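Exosome complex component Rrp42 (Methanothermobacter thermautotrophicus, PDB 2WNR) probably serves as a non-catalytic subunit of the RNA-degrading exosome, helping to structure the active site of its Rrp41 partner. Local coordinates at residues E124-I129 against W135-D140; P66-P71 against V177-E182; G79-N84 against R113-S118; S118-L123 against A161-R166; A154-V159 against E263-S268. One frame throughout, in Å; residues are numbered along the deposited sequence.

Interaction 1 (E124-I129 against W135-D140)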
# COMPACT_ATOMS: atom_id res chain seq x y z
N GLU A 124 13.00 -26.22 16.11
CA GLU A 124 13.32 -27.51 15.48
C GLU A 124 12.19 -28.52 15.63
O GLU A 124 11.98 -29.35 14.75
CB GLU A 124 14.60 -28.10 16.06
CG GLU A 124 15.87 -27.70 15.32
CD GLU A 124 17.03 -28.62 15.63
OE1 GLU A 124 17.39 -28.71 16.83
OE2 GLU A 124 17.58 -29.25 14.70
N LYS A 125 11.48 -28.45 16.75
CA LYS A 125 10.39 -29.38 17.05
C LYS A 125 9.09 -28.95 16.39
O LYS A 125 8.10 -29.69 16.42
CB LYS A 125 10.20 -29.54 18.56
CG LYS A 125 11.44 -30.04 19.28
CD LYS A 125 11.10 -30.71 20.60
CE LYS A 125 12.36 -31.03 21.39
NZ LYS A 125 12.36 -32.42 21.92
N LEU A 126 9.09 -27.76 15.79
CA LEU A 126 7.94 -27.25 15.05
C LEU A 126 8.03 -27.62 13.57
O LEU A 126 7.07 -27.43 12.81
CB LEU A 126 7.81 -25.74 15.24
CG LEU A 126 7.57 -25.29 16.68
CD1 LEU A 126 7.28 -23.79 16.71
CD2 LEU A 126 6.42 -26.06 17.32
N CYS A 127 9.19 -28.14 13.17
CA CYS A 127 9.35 -28.72 11.85
C CYS A 127 8.27 -29.77 11.60
O CYS A 127 7.85 -30.45 12.54
CB CYS A 127 10.73 -29.39 11.74
SG CYS A 127 11.40 -29.42 10.07
N ILE A 128 7.80 -29.87 10.36
CA ILE A 128 7.00 -31.04 9.95
C ILE A 128 7.76 -31.80 8.86
O ILE A 128 8.23 -32.90 9.10
CB ILE A 128 5.55 -30.69 9.54
CG1 ILE A 128 4.70 -30.38 10.77
CG2 ILE A 128 4.91 -31.84 8.76
CD1 ILE A 128 4.34 -28.93 10.92
N ILE A 129 7.88 -31.20 7.67
CA ILE A 129 8.80 -31.68 6.65
C ILE A 129 9.87 -30.63 6.36
O ILE A 129 9.57 -29.56 5.83
CB ILE A 129 8.09 -32.08 5.35
CG1 ILE A 129 7.08 -33.20 5.61
CG2 ILE A 129 9.13 -32.52 4.30
CD1 ILE A 129 6.10 -33.48 4.47
N TRP A 135 5.36 -25.47 11.40
CA TRP A 135 4.40 -24.69 12.16
C TRP A 135 4.82 -23.22 12.23
O TRP A 135 5.94 -22.90 12.62
CB TRP A 135 4.21 -25.25 13.57
CG TRP A 135 3.21 -26.37 13.67
CD1 TRP A 135 3.45 -27.65 14.05
CD2 TRP A 135 1.80 -26.29 13.41
NE1 TRP A 135 2.29 -28.38 14.04
CE2 TRP A 135 1.26 -27.57 13.65
CE3 TRP A 135 0.94 -25.26 13.00
CZ2 TRP A 135 -0.10 -27.86 13.48
CZ3 TRP A 135 -0.42 -25.55 12.83
CH2 TRP A 135 -0.92 -26.84 13.07
N MET A 136 3.91 -22.34 11.84
CA MET A 136 4.16 -20.90 11.96
C MET A 136 3.31 -20.34 13.08
O MET A 136 2.07 -20.40 13.04
CB MET A 136 3.83 -20.19 10.65
CG MET A 136 4.70 -20.61 9.49
SD MET A 136 4.35 -19.69 7.98
CE MET A 136 2.69 -20.26 7.58
N LEU A 137 3.99 -19.80 14.09
CA LEU A 137 3.32 -19.22 15.25
C LEU A 137 3.14 -17.72 15.08
O LEU A 137 4.12 -16.98 15.17
CB LEU A 137 4.14 -19.49 16.51
CG LEU A 137 3.92 -20.72 17.38
CD1 LEU A 137 3.45 -21.95 16.63
CD2 LEU A 137 5.20 -21.01 18.15
N PHE A 138 1.91 -17.28 14.83
CA PHE A 138 1.61 -15.85 14.78
C PHE A 138 1.35 -15.32 16.18
O PHE A 138 0.29 -15.56 16.76
CB PHE A 138 0.41 -15.54 13.88
CG PHE A 138 0.69 -15.70 12.41
CD1 PHE A 138 1.16 -14.62 11.66
CD2 PHE A 138 0.49 -16.92 11.77
CE1 PHE A 138 1.42 -14.76 10.29
CE2 PHE A 138 0.75 -17.06 10.41
CZ PHE A 138 1.22 -15.97 9.67
N LEU A 139 2.33 -14.64 16.74
CA LEU A 139 2.14 -13.95 18.00
C LEU A 139 1.56 -12.56 17.71
O LEU A 139 2.22 -11.73 17.09
CB LEU A 139 3.47 -13.84 18.74
CG LEU A 139 4.02 -15.05 19.49
CD1 LEU A 139 3.73 -16.38 18.82
CD2 LEU A 139 5.51 -14.90 19.68
N ASP A 140 0.32 -12.34 18.12
CA ASP A 140 -0.37 -11.07 17.87
C ASP A 140 -0.68 -10.30 19.17
O ASP A 140 -1.47 -10.75 20.01
CB ASP A 140 -1.63 -11.28 17.04
CG ASP A 140 -1.33 -11.51 15.57
OD1 ASP A 140 -0.75 -10.58 14.95
OD2 ASP A 140 -1.67 -12.60 15.05
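Trp135 meets Leu126 and Ile128 with both its backbone and its ring. Its N donates to Leu126 O at 3.0 Å. CG stands beside the backbone N (chi1 -85°), a turn that lays the indole alongside the 124-129 chain, where Ile128 CD1 sits over one face, 3.8 Å from the centroid of the five-membered ring and 26° off its normal: a CH-pi contact. The CB atoms of Leu126 and Trp135 pack at 4.0 Å. Pro66, Ile68, Ile167 and Ala170 also touch the Trp135 side chain; an alanine here would probably leave Ile128 CD1 without its aromatic face and open a gap beside these neighbours. Strands 127-129 and 133-145 form a beta hairpin within the mixed sheet, in which 133-145 also pairs with strands 58-69 and 80-87, and Ile128 and Ile129 both face Lys133, a classic beta bulge. Two residues further along, Leu137 CD2 reaches Leu126 CD1 at 3.8 Å, the two side chains meeting at about a right angle. Asp140, at the far end, turns from this contact to a neighbouring subunit, where its OD1 pairs with a basic side chain of that other protein chain.

Interaction 2 (P66-P71 against V177-E182)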
# COMPACT_ATOMS: atom_id res chain seq x y z
N PRO A 66 -1.33 -20.74 15.44
CA PRO A 66 -0.47 -21.64 14.69
C PRO A 66 -0.99 -21.89 13.29
O PRO A 66 -2.20 -21.96 13.07
CB PRO A 66 -0.55 -22.93 15.49
CG PRO A 66 -1.89 -22.89 16.09
CD PRO A 66 -2.10 -21.47 16.47
N GLN A 67 -0.07 -22.03 12.35
CA GLN A 67 -0.43 -22.19 10.95
C GLN A 67 0.68 -22.96 10.25
O GLN A 67 1.84 -22.93 10.68
CB GLN A 67 -0.61 -20.82 10.33
CG GLN A 67 -1.36 -20.80 9.02
CD GLN A 67 -1.49 -19.40 8.48
OE1 GLN A 67 -1.89 -18.49 9.21
NE2 GLN A 67 -1.14 -19.22 7.21
N ILE A 68 0.34 -23.64 9.17
CA ILE A 68 1.31 -24.45 8.45
C ILE A 68 1.75 -23.79 7.15
O ILE A 68 0.90 -23.36 6.35
CB ILE A 68 0.78 -25.87 8.19
CG1 ILE A 68 0.66 -26.62 9.52
CG2 ILE A 68 1.69 -26.63 7.22
CD1 ILE A 68 -0.03 -27.97 9.44
N GLY A 69 3.06 -23.71 6.93
CA GLY A 69 3.61 -23.22 5.67
C GLY A 69 5.08 -23.49 5.42
O GLY A 69 5.70 -24.28 6.14
N GLU A 70 5.61 -22.85 4.38
CA GLU A 70 7.03 -22.91 4.02
C GLU A 70 7.93 -22.30 5.10
O GLU A 70 7.64 -21.20 5.60
CB GLU A 70 7.30 -22.17 2.70
CG GLU A 70 6.90 -22.91 1.42
CD GLU A 70 6.96 -22.02 0.18
OE1 GLU A 70 6.53 -20.83 0.25
OE2 GLU A 70 7.41 -22.51 -0.88
N PRO A 71 9.00 -23.03 5.49
CA PRO A 71 10.11 -22.47 6.26
C PRO A 71 11.01 -21.59 5.38
O PRO A 71 10.96 -21.69 4.15
CB PRO A 71 10.89 -23.72 6.71
CG PRO A 71 10.55 -24.76 5.68
CD PRO A 71 9.10 -24.50 5.39
N VAL A 177 0.48 -33.34 4.75
CA VAL A 177 0.52 -33.05 6.19
C VAL A 177 -0.83 -33.26 6.86
O VAL A 177 -1.76 -32.44 6.74
CB VAL A 177 1.08 -31.63 6.48
CG1 VAL A 177 1.15 -31.37 7.98
CG2 VAL A 177 2.46 -31.49 5.87
N VAL A 178 -0.93 -34.39 7.55
CA VAL A 178 -2.12 -34.74 8.31
C VAL A 178 -2.16 -33.93 9.60
O VAL A 178 -1.21 -33.96 10.39
CB VAL A 178 -2.14 -36.26 8.64
CG1 VAL A 178 -3.36 -36.63 9.49
CG2 VAL A 178 -2.11 -37.10 7.37
N ILE A 179 -3.24 -33.18 9.79
CA ILE A 179 -3.51 -32.54 11.08
C ILE A 179 -4.35 -33.48 11.96
O ILE A 179 -5.42 -33.94 11.54
CB ILE A 179 -4.20 -31.16 10.92
CG1 ILE A 179 -3.24 -30.15 10.28
CG2 ILE A 179 -4.68 -30.65 12.27
CD1 ILE A 179 -3.85 -28.77 9.97
N ASN A 180 -3.86 -33.78 13.15
CA ASN A 180 -4.58 -34.60 14.11
C ASN A 180 -5.01 -33.78 15.32
O ASN A 180 -4.22 -33.56 16.24
CB ASN A 180 -3.73 -35.81 14.52
CG ASN A 180 -4.51 -36.84 15.33
OD1 ASN A 180 -5.59 -36.56 15.84
ND2 ASN A 180 -3.93 -38.03 15.47
N ARG A 181 -6.26 -33.33 15.31
CA ARG A 181 -6.81 -32.45 16.35
C ARG A 181 -7.27 -33.20 17.61
O ARG A 181 -7.73 -32.58 18.58
CB ARG A 181 -7.93 -31.57 15.76
CG ARG A 181 -8.51 -30.54 16.72
CD ARG A 181 -9.36 -29.52 15.98
NE ARG A 181 -8.62 -28.30 15.69
CZ ARG A 181 -7.97 -28.04 14.56
NH1 ARG A 181 -7.94 -28.93 13.57
NH2 ARG A 181 -7.33 -26.88 14.41
N GLU A 182 -7.15 -34.52 17.62
CA GLU A 182 -7.45 -35.30 18.82
C GLU A 182 -6.34 -35.14 19.87
O GLU A 182 -6.63 -34.88 21.04
CB GLU A 182 -7.69 -36.79 18.50
CG GLU A 182 -8.57 -37.10 17.27
CD GLU A 182 -9.89 -36.32 17.22
OE1 GLU A 182 -10.93 -36.91 17.56
OE2 GLU A 182 -9.87 -35.13 16.84
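Ile68 belongs to strand 58-69 of the mixed sheet, and it meets Val177 and Ile179 of strand 176-180, which is part of the separate three-stranded antiparallel sheet. The contact therefore joins two sheets through side chains, with the CA atoms of Ile68 and Val177 still 8.9 Å apart and no hydrogen bond passing between the two segments. One methyl does all the touching on the 66-71 side. CD1 of Ile68 approaches CG1 of Val177 tip to tip at 3.9 Å, and it lies equally far, 3.9 Å, from CD1 of Ile179. This second pair is arranged differently: the isoleucines lie alongside one another, running opposite ways, which brings CG1 of Ile179 near the same methyl as well. In Ile68 the CG1 branch lies beside the backbone N (chi1 -68°) and then runs on extended (chi2 172°), carrying CD1 out to the side chains of strand 176-180. Val177 answers with the methyl that lies opposite its own backbone N, chi1 -178°. The alternation of the strand turns Val177 and Ile179 toward Ile68 and Val178 away from it. Trp135 and Lys133 of strand 133-145 also touch Ile68, and Pro168 touches Ile179. Further on, Asn180 OD1 accepts from Glu182 N at 3.1 Å, an Asx turn where the chain rounds its corner. With only 111 Å² buried and aliphatic carbons alone in touch, this contact near the surface probably rests on hydrophobic burial and fit.

Interaction 3 (G79-N84 against R113-S118)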
# COMPACT_ATOMS: atom_id res chain seq x y z
N GLY A 79 10.88 -24.06 12.65
CA GLY A 79 9.53 -23.52 12.62
C GLY A 79 9.63 -22.01 12.69
O GLY A 79 10.69 -21.47 13.01
N VAL A 80 8.53 -21.32 12.40
CA VAL A 80 8.56 -19.87 12.29
C VAL A 80 7.82 -19.19 13.44
O VAL A 80 6.76 -19.66 13.88
CB VAL A 80 7.99 -19.43 10.94
CG1 VAL A 80 7.98 -17.91 10.82
CG2 VAL A 80 8.78 -20.07 9.79
N ILE A 81 8.38 -18.09 13.93
CA ILE A 81 7.66 -17.17 14.83
C ILE A 81 7.49 -15.83 14.13
O ILE A 81 8.44 -15.30 13.56
CB ILE A 81 8.41 -16.97 16.17
CG1 ILE A 81 8.32 -18.23 17.03
CG2 ILE A 81 7.82 -15.79 16.95
CD1 ILE A 81 9.06 -18.13 18.35
N LEU A 82 6.28 -15.29 14.17
CA LEU A 82 5.96 -13.99 13.59
C LEU A 82 5.28 -13.09 14.62
O LEU A 82 4.14 -13.34 15.00
CB LEU A 82 5.05 -14.18 12.37
CG LEU A 82 5.72 -14.69 11.11
CD1 LEU A 82 4.72 -15.40 10.23
CD2 LEU A 82 6.42 -13.58 10.34
N THR A 83 5.98 -12.05 15.07
CA THR A 83 5.47 -11.17 16.11
C THR A 83 4.97 -9.88 15.49
O THR A 83 5.66 -9.25 14.70
CB THR A 83 6.55 -10.86 17.18
OG1 THR A 83 7.03 -12.09 17.73
CG2 THR A 83 6.00 -10.00 18.33
N ASN A 84 3.74 -9.51 15.84
CA ASN A 84 3.17 -8.26 15.37
C ASN A 84 2.31 -7.63 16.46
O ASN A 84 1.63 -8.35 17.21
CB ASN A 84 2.37 -8.43 14.07
CG ASN A 84 1.79 -7.10 13.58
OD1 ASN A 84 2.50 -6.27 13.01
ND2 ASN A 84 0.48 -6.89 13.81
N ARG A 113 12.50 -10.12 19.95
CA ARG A 113 13.89 -10.36 20.31
C ARG A 113 14.01 -11.21 21.59
O ARG A 113 14.73 -12.20 21.62
CB ARG A 113 14.62 -9.04 20.49
CG ARG A 113 16.15 -9.14 20.51
CD ARG A 113 16.77 -7.78 20.64
NE ARG A 113 16.25 -6.88 19.62
CZ ARG A 113 16.17 -5.55 19.74
NH1 ARG A 113 16.57 -4.95 20.86
NH2 ARG A 113 15.67 -4.83 18.75
N CYS A 114 13.27 -10.79 22.62
CA CYS A 114 13.22 -11.46 23.91
C CYS A 114 12.79 -12.93 23.81
O CYS A 114 13.47 -13.82 24.34
CB CYS A 114 12.27 -10.70 24.83
SG CYS A 114 12.47 -11.09 26.54
N ILE A 115 11.67 -13.18 23.13
CA ILE A 115 11.21 -14.55 22.89
C ILE A 115 12.20 -15.36 22.05
O ILE A 115 12.49 -16.52 22.38
CB ILE A 115 9.78 -14.58 22.28
CG1 ILE A 115 8.73 -14.56 23.39
CG2 ILE A 115 9.55 -15.82 21.44
CD1 ILE A 115 8.39 -13.19 23.88
N ARG A 116 12.73 -14.75 20.99
CA ARG A 116 13.58 -15.46 20.03
C ARG A 116 14.96 -15.79 20.60
O ARG A 116 15.41 -16.93 20.51
CB ARG A 116 13.71 -14.65 18.73
CG ARG A 116 14.44 -15.37 17.58
CD ARG A 116 14.42 -14.53 16.29
NE ARG A 116 13.05 -14.13 15.94
CZ ARG A 116 12.19 -14.89 15.25
NH1 ARG A 116 12.55 -16.11 14.82
NH2 ARG A 116 10.98 -14.42 15.00
N GLU A 117 15.62 -14.79 21.18
CA GLU A 117 17.00 -14.91 21.65
C GLU A 117 17.16 -15.75 22.92
O GLU A 117 18.22 -16.34 23.16
CB GLU A 117 17.64 -13.53 21.83
CG GLU A 117 17.72 -12.69 20.55
CD GLU A 117 18.44 -13.40 19.41
OE1 GLU A 117 19.63 -13.75 19.57
OE2 GLU A 117 17.82 -13.61 18.35
N SER A 118 16.11 -15.80 23.73
CA SER A 118 16.07 -16.68 24.89
C SER A 118 15.95 -18.15 24.47
O SER A 118 16.14 -19.06 25.28
CB SER A 118 14.91 -16.30 25.80
OG SER A 118 13.67 -16.59 25.19
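Ile81 faces helix 102-117 from strand 80-87 and is met there by Ile115 and Arg116: this is helix-on-sheet packing in the first domain of the RNase PH family. The two isoleucines cross at about a right angle, touching through Ile81 CD1 and Ile115 CG2 at 3.9 Å. Arg116 is turned quite differently. Its chain passes beside the Ile81 side chain, heading the other way, and although it sets off to one side of the strand, a bend at chi3 (-53°) brings the guanidinium back to it. There NH2 donates to Ile81 O at 3.0 Å. The oxygen lies at the edge of the guanidinium, practically in its plane, whereas the donor stands above the carbonyl plane, 48° out of it, and is not on a lone pair. The main polar partner of Arg116 is Asp112, one helical turn earlier, whose OD1 forms a salt bridge with NE; OD2 of the same carboxylate bonds to OG1 of Thr83 on the strand. Asp112 thus probably helps to position the guanidinium that reaches the strand carbonyl. A methionine in place of Arg116 would probably leave Ile81 O without this bond and the Asp112 carboxylate without its cationic mate. Leu139 and Ile121 also pack on Ile81, and Thr158 and Leu162 on Ile115. Arg116 NH2 also lies against the side chain of Ile81, 3.8 Å from CB.

Interaction 4 (S118-L123 against A161-R166)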
# COMPACT_ATOMS: atom_id res chain seq x y z
N SER A 118 16.11 -15.80 23.73
CA SER A 118 16.07 -16.68 24.89
C SER A 118 15.95 -18.15 24.47
O SER A 118 16.14 -19.06 25.28
CB SER A 118 14.91 -16.30 25.80
OG SER A 118 13.67 -16.59 25.19
N ARG A 119 15.64 -18.37 23.19
CA ARG A 119 15.44 -19.71 22.62
C ARG A 119 14.38 -20.45 23.45
O ARG A 119 14.51 -21.64 23.76
CB ARG A 119 16.76 -20.50 22.50
CG ARG A 119 17.92 -19.70 21.87
CD ARG A 119 18.82 -20.54 20.96
NE ARG A 119 19.36 -21.69 21.65
CZ ARG A 119 19.15 -22.99 21.39
NH1 ARG A 119 18.40 -23.42 20.38
NH2 ARG A 119 19.74 -23.87 22.19
N MET A 120 13.34 -19.70 23.79
CA MET A 120 12.22 -20.17 24.59
C MET A 120 11.49 -21.32 23.93
O MET A 120 11.09 -22.27 24.59
CB MET A 120 11.26 -19.02 24.82
CG MET A 120 9.93 -19.40 25.41
SD MET A 120 9.08 -17.94 25.99
CE MET A 120 7.62 -18.71 26.70
N ILE A 121 11.31 -21.21 22.62
CA ILE A 121 10.63 -22.24 21.84
C ILE A 121 11.62 -22.98 20.95
O ILE A 121 12.40 -22.36 20.23
CB ILE A 121 9.47 -21.61 21.03
CG1 ILE A 121 8.38 -21.16 21.99
CG2 ILE A 121 8.88 -22.60 20.04
CD1 ILE A 121 7.59 -20.00 21.48
N ASP A 122 11.60 -24.31 21.02
CA ASP A 122 12.45 -25.13 20.16
C ASP A 122 11.84 -25.24 18.76
O ASP A 122 11.11 -26.19 18.47
CB ASP A 122 12.65 -26.53 20.76
CG ASP A 122 13.87 -27.25 20.19
OD1 ASP A 122 14.52 -26.73 19.26
OD2 ASP A 122 14.19 -28.36 20.69
N LEU A 123 12.15 -24.25 17.92
CA LEU A 123 11.67 -24.20 16.54
C LEU A 123 11.95 -25.50 15.74
O LEU A 123 11.20 -25.84 14.83
CB LEU A 123 12.26 -22.99 15.79
CG LEU A 123 12.20 -21.59 16.42
CD1 LEU A 123 12.90 -20.52 15.55
CD2 LEU A 123 10.80 -21.13 16.86
N ALA A 161 0.84 -16.23 26.93
CA ALA A 161 0.07 -16.81 25.84
C ALA A 161 0.73 -18.06 25.25
O ALA A 161 0.06 -19.03 24.90
CB ALA A 161 -0.17 -15.77 24.76
N LEU A 162 2.06 -18.03 25.15
CA LEU A 162 2.82 -19.14 24.61
C LEU A 162 2.70 -20.38 25.49
O LEU A 162 2.61 -21.50 24.98
CB LEU A 162 4.29 -18.76 24.46
CG LEU A 162 4.62 -17.84 23.28
CD1 LEU A 162 6.03 -17.28 23.37
CD2 LEU A 162 4.33 -18.45 21.94
N LEU A 163 2.70 -20.16 26.79
CA LEU A 163 2.54 -21.23 27.77
C LEU A 163 1.13 -21.82 27.71
O LEU A 163 0.93 -23.02 27.95
CB LEU A 163 2.82 -20.67 29.15
CG LEU A 163 4.19 -20.82 29.81
CD1 LEU A 163 5.33 -21.47 28.97
CD2 LEU A 163 4.63 -19.59 30.58
N ASP A 164 0.16 -20.96 27.39
CA ASP A 164 -1.24 -21.33 27.28
C ASP A 164 -1.55 -22.06 25.97
O ASP A 164 -2.59 -22.69 25.85
CB ASP A 164 -2.12 -20.08 27.39
CG ASP A 164 -3.60 -20.40 27.36
OD1 ASP A 164 -4.09 -21.04 28.33
OD2 ASP A 164 -4.27 -20.02 26.38
N THR A 165 -0.64 -21.95 25.01
CA THR A 165 -0.89 -22.49 23.66
C THR A 165 -0.94 -24.01 23.64
O THR A 165 -0.10 -24.69 24.23
CB THR A 165 0.15 -21.98 22.64
OG1 THR A 165 0.26 -20.55 22.74
CG2 THR A 165 -0.25 -22.33 21.23
N ARG A 166 -1.97 -24.51 22.96
CA ARG A 166 -2.10 -25.93 22.65
C ARG A 166 -2.32 -26.03 21.14
O ARG A 166 -3.15 -25.31 20.59
CB ARG A 166 -3.29 -26.56 23.40
CG ARG A 166 -3.24 -26.47 24.93
CD ARG A 166 -2.24 -27.47 25.55
NE ARG A 166 -2.10 -27.28 27.01
CZ ARG A 166 -1.36 -26.33 27.59
NH1 ARG A 166 -0.67 -25.45 26.85
NH2 ARG A 166 -1.32 -26.25 28.91
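Met120, Ile121 and Leu162 meet without any ring or planar group between them; the flat group of these segments is the guanidinium of Arg166, which lies beyond the apolar contact. Leu163 O lies at its edge, and Thr165 O is likewise in its plane: NH1 donates to Leu163 O at 3.1 Å and to Thr165 O at 2.8 Å, folding the arginine back over the end of helix 150-164. The contact itself is made where the loop after helix 102-117, which leaves that helix through a Schellman motif at Arg119, comes against helix 150-164. Met120 is extended all along its chain, with CG opposite the backbone N (chi1 169°), a shape that carries CE to Leu162 CD1 at 4.0 Å and to Leu163 CD1 at 4.2 Å. Ile121 comes in at about a right angle to Leu162, its CD1 fitting between the two branches, 3.6 Å from CD2 and 3.7 Å from CD1. Val64 and Leu187 touch Leu162 as well, and Ile81 touches Ile121. Aliphatic carbons and a thioether make up the interface, so the loop is probably held to the helix by desolvation and fit.

Interaction 5 (A154-V159 against E263-S268)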
# COMPACT_ATOMS: atom_id res chain seq x y z
N ALA A 154 3.96 -6.42 27.46
CA ALA A 154 3.94 -7.17 26.20
C ALA A 154 4.67 -8.49 26.32
O ALA A 154 4.12 -9.53 25.97
CB ALA A 154 4.50 -6.33 25.07
N VAL A 155 5.89 -8.45 26.84
CA VAL A 155 6.69 -9.67 26.99
C VAL A 155 5.97 -10.65 27.92
O VAL A 155 5.91 -11.85 27.66
CB VAL A 155 8.11 -9.35 27.52
CG1 VAL A 155 8.83 -10.61 27.96
CG2 VAL A 155 8.91 -8.61 26.46
N LEU A 156 5.41 -10.10 29.00
CA LEU A 156 4.72 -10.90 29.99
C LEU A 156 3.51 -11.63 29.38
O LEU A 156 3.32 -12.82 29.63
CB LEU A 156 4.28 -10.00 31.15
CG LEU A 156 3.76 -10.60 32.45
CD1 LEU A 156 4.48 -11.89 32.86
CD2 LEU A 156 3.88 -9.56 33.54
N ALA A 157 2.73 -10.91 28.58
CA ALA A 157 1.53 -11.45 27.94
C ALA A 157 1.87 -12.47 26.84
O ALA A 157 1.18 -13.49 26.70
CB ALA A 157 0.67 -10.33 27.39
N THR A 158 2.92 -12.19 26.06
CA THR A 158 3.35 -13.08 25.00
C THR A 158 3.85 -14.38 25.60
O THR A 158 3.43 -15.46 25.16
CB THR A 158 4.45 -12.44 24.16
OG1 THR A 158 4.04 -11.14 23.75
CG2 THR A 158 4.74 -13.30 22.92
N VAL A 159 4.72 -14.29 26.61
CA VAL A 159 5.18 -15.47 27.32
C VAL A 159 4.00 -16.24 27.88
O VAL A 159 3.91 -17.47 27.70
CB VAL A 159 6.23 -15.13 28.42
CG1 VAL A 159 6.48 -16.32 29.33
CG2 VAL A 159 7.55 -14.72 27.78
N GLU A 263 8.12 -16.57 38.90
CA GLU A 263 7.30 -17.38 39.79
C GLU A 263 5.90 -16.82 39.94
O GLU A 263 4.98 -17.54 40.31
CB GLU A 263 7.98 -17.65 41.14
CG GLU A 263 7.87 -16.55 42.20
CD GLU A 263 8.09 -17.10 43.60
OE1 GLU A 263 9.22 -16.99 44.14
OE2 GLU A 263 7.13 -17.67 44.16
N TYR A 264 5.72 -15.53 39.63
CA TYR A 264 4.39 -14.92 39.64
C TYR A 264 3.59 -15.36 38.42
O TYR A 264 2.38 -15.57 38.51
CB TYR A 264 4.46 -13.38 39.70
CG TYR A 264 3.11 -12.74 39.92
CD1 TYR A 264 2.61 -12.56 41.21
CD2 TYR A 264 2.33 -12.32 38.84
CE1 TYR A 264 1.36 -11.97 41.42
CE2 TYR A 264 1.08 -11.74 39.04
CZ TYR A 264 0.60 -11.57 40.34
OH TYR A 264 -0.64 -11.00 40.55
N LEU A 265 4.27 -15.48 37.29
CA LEU A 265 3.65 -16.02 36.08
C LEU A 265 3.28 -17.49 36.27
O LEU A 265 2.17 -17.89 35.89
CB LEU A 265 4.56 -15.83 34.86
CG LEU A 265 4.23 -16.54 33.54
CD1 LEU A 265 2.78 -16.33 33.11
CD2 LEU A 265 5.15 -16.06 32.45
N ASP A 266 4.18 -18.28 36.85
CA ASP A 266 3.95 -19.71 37.07
C ASP A 266 2.76 -19.96 38.00
O ASP A 266 1.99 -20.91 37.78
CB ASP A 266 5.20 -20.40 37.63
CG ASP A 266 6.35 -20.48 36.62
OD1 ASP A 266 6.10 -20.34 35.40
OD2 ASP A 266 7.51 -20.70 37.05
N LYS A 267 2.63 -19.12 39.02
CA LYS A 267 1.58 -19.23 40.04
C LYS A 267 0.20 -18.82 39.51
O LYS A 267 -0.82 -19.39 39.91
CB LYS A 267 1.94 -18.41 41.28
CG LYS A 267 3.02 -19.07 42.15
CD LYS A 267 3.48 -18.16 43.29
CE LYS A 267 4.33 -18.95 44.28
NZ LYS A 267 4.55 -18.25 45.57
N SER A 268 0.18 -17.84 38.60
CA SER A 268 -1.06 -17.39 37.96
C SER A 268 -1.62 -18.40 36.96
O SER A 268 -2.77 -18.27 36.52
CB SER A 268 -0.85 -16.04 37.27
OG SER A 268 -0.67 -15.01 38.22
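Leu265 points from the C-terminal helix 244-268 at Val159 and Leu156 of helix 150-164, and every contact across this helix pair is apolar. The Leu265 side chain lies obliquely across that of Val159, touching with CD2 against CG1 at 3.4 Å. The same CD2 methyl also faces Leu156 CD1, at 4.2 Å. In Leu265 CG stands opposite the backbone N (chi1 169°), which sends the isobutyl group out toward the other helix; Leu156 starts off to one side and only its outer methyl comes close. Leu194 of strand 193-201 touches both Leu156 and Val159, and Ile37 and Ile39 close in on Leu156.

Hydrogen bonds of the two small hydroxyls stay inside each helix. Thr158 OG1 folds back to Ala154 O at 2.7 Å, from above the carbonyl plane, and that oxygen also takes Thr158 N. Ser268 OG also bonds the oxygen four residues back, Tyr264 O, its OG and N arriving from opposite faces of the carbonyl plane.

Charged groups keep to other sides of the C-terminal helix. Lys267 NZ and Glu263 OE2 form a salt bridge one turn apart at 3.0 Å, its hydrogen bond weak, while Asp266 pairs with Lys192.

Since the Thr158 and Ser268 hydroxyls bond within their own helices and the charges lie away from the interface, the helices are joined by buried aliphatic methyls, so the attachment probably depends on hydrophobic fit rather than on polar bonds.

From the N terminus, interaction 2 opens first, at strand 58-69, and closes the longest loop at strand 176-180; interactions 1, 3 and 4 nest inside it. Interaction 3 joins strand 80-87 to helix 102-117, and at Ser118, which both share, interaction 4 opens, running in series to helix 150-164. Within that loop interaction 1 closes the short hairpin. Interaction 5 starts on helix 150-164 before interaction 4 has closed and ends on the C-terminal helix, so it crosses both 4 and 2. Interactions 1, 2 and 3 meet on the mixed sheet; 4 and 5 share helix 150-164, where Met120 CE lies 3.7 Å from Val159 CG1.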